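Local coordinates for type II secretion system protein L (Pseudomonas aeruginosa, PDB 6GHU) that helps assemble the type II secretion system in the inner membrane, linking the cytoplasmic energy-providing protein to the rest of the export machinery, at residues Arg38-Gly41 against Phe42-Glu46. Residues are numbered along the deposited sequence; the frame is centred on the assembly and turned at random.
Sequences RAPG and FDVLE
Val44, in the first turn of helix 42-54, reaches back over the end of strand 32-39 and meets three consecutive residues, Ala39, Pro40 and Gly41. Its CB lies 3.5 Å from Gly41 O and also touches the methyl of Ala39. From there the two branches part. CG1, anti to the backbone N (chi1 179°), comes to 3.7 Å from Ala39 CB, whereas CG2, beside that N, passes to Pro40 CG at 3.9 Å, the valine and the proline ring crossing at about a right angle. Thr18 and Val19, in the loop before strand 20-27, also pack on this valine. Pro40 and Gly41 form the short link between the second strand and the second helix of the ferredoxin-like periplasmic domain, with Gly41 at the N-cap. Gly41 O accepts a hydrogen bond from Val44 N (3.1 Å), the donor standing 56° out of the carbonyl plane, and a weak one from Leu45 N (3.5 Å). Ala39 CB is shared: Leu45 CD2 approaches it to 3.9 Å, and Leu45 continues onto Leu61 and Ala64 of strand 59-67 and Val71 of strand 70-77. The exposed Asp43 holds CG between its backbone N and carbonyl carbon (chi1 62°), bringing OD1 into van der Waals contact with Gly41 C at 3.6 Å.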
# COMPACT_ATOMS: atom_id res chain seq x y z
N ARG A 38 2.57 12.63 -7.63
CA ARG A 38 3.05 13.88 -8.19
C ARG A 38 4.55 13.75 -8.45
O ARG A 38 5.24 12.99 -7.77
CB ARG A 38 2.78 15.08 -7.26
CG ARG A 38 1.31 15.48 -7.21
CD ARG A 38 1.13 16.86 -6.61
NE ARG A 38 -0.13 17.48 -7.03
CZ ARG A 38 -1.29 17.36 -6.39
NH1 ARG A 38 -1.39 16.63 -5.28
NH2 ARG A 38 -2.37 17.97 -6.87
N ALA A 39 5.03 14.48 -9.45
CA ALA A 39 6.44 14.47 -9.81
C ALA A 39 6.77 15.81 -10.43
O ALA A 39 5.87 16.55 -10.85
CB ALA A 39 6.76 13.32 -10.77
N PRO A 40 8.06 16.17 -10.50
CA PRO A 40 8.40 17.46 -11.11
C PRO A 40 7.97 17.58 -12.57
O PRO A 40 7.71 18.70 -13.03
CB PRO A 40 9.93 17.54 -10.96
CG PRO A 40 10.38 16.17 -10.59
CD PRO A 40 9.23 15.52 -9.90
N GLY A 41 7.89 16.48 -13.30
CA GLY A 41 7.59 16.56 -14.72
C GLY A 41 7.14 15.23 -15.27
O GLY A 41 7.26 14.19 -14.62
N PHE A 42 6.62 15.28 -16.50
CA PHE A 42 6.06 14.09 -17.12
C PHE A 42 7.12 13.02 -17.35
O PHE A 42 6.82 11.82 -17.27
CB PHE A 42 5.37 14.46 -18.44
CG PHE A 42 4.33 15.54 -18.30
CD1 PHE A 42 4.56 16.81 -18.80
CD2 PHE A 42 3.13 15.30 -17.65
CE1 PHE A 42 3.62 17.81 -18.68
CE2 PHE A 42 2.18 16.30 -17.52
CZ PHE A 42 2.42 17.55 -18.03
N ASP A 43 8.36 13.42 -17.63
CA ASP A 43 9.42 12.45 -17.87
C ASP A 43 9.66 11.57 -16.66
O ASP A 43 10.05 10.40 -16.80
CB ASP A 43 10.72 13.17 -18.26
CG ASP A 43 11.23 14.07 -17.15
OD1 ASP A 43 10.46 14.94 -16.67
OD2 ASP A 43 12.40 13.92 -16.76
N VAL A 44 9.44 12.11 -15.46
CA VAL A 44 9.61 11.33 -14.24
C VAL A 44 8.48 10.31 -14.10
O VAL A 44 8.70 9.18 -13.65
CB VAL A 44 9.70 12.27 -13.03
CG1 VAL A 44 9.85 11.47 -11.73
CG2 VAL A 44 10.85 13.25 -13.20
N LEU A 45 7.26 10.70 -14.46
CA LEU A 45 6.15 9.75 -14.40
C LEU A 45 6.32 8.64 -15.42
O LEU A 45 6.02 7.48 -15.14
CB LEU A 45 4.82 10.48 -14.63
CG LEU A 45 4.37 11.50 -13.59
CD1 LEU A 45 3.09 12.18 -14.06
CD2 LEU A 45 4.15 10.84 -12.25
N GLU A 46 6.81 8.99 -16.62
CA GLU A 46 7.04 7.98 -17.65
C GLU A 46 8.17 7.05 -17.26
O GLU A 46 8.09 5.84 -17.50
CB GLU A 46 7.34 8.66 -18.99
CG GLU A 46 7.94 7.75 -20.07
CD GLU A 46 7.11 6.51 -20.34
OE1 GLU A 46 7.70 5.48 -20.75
OE2 GLU A 46 5.87 6.54 -20.17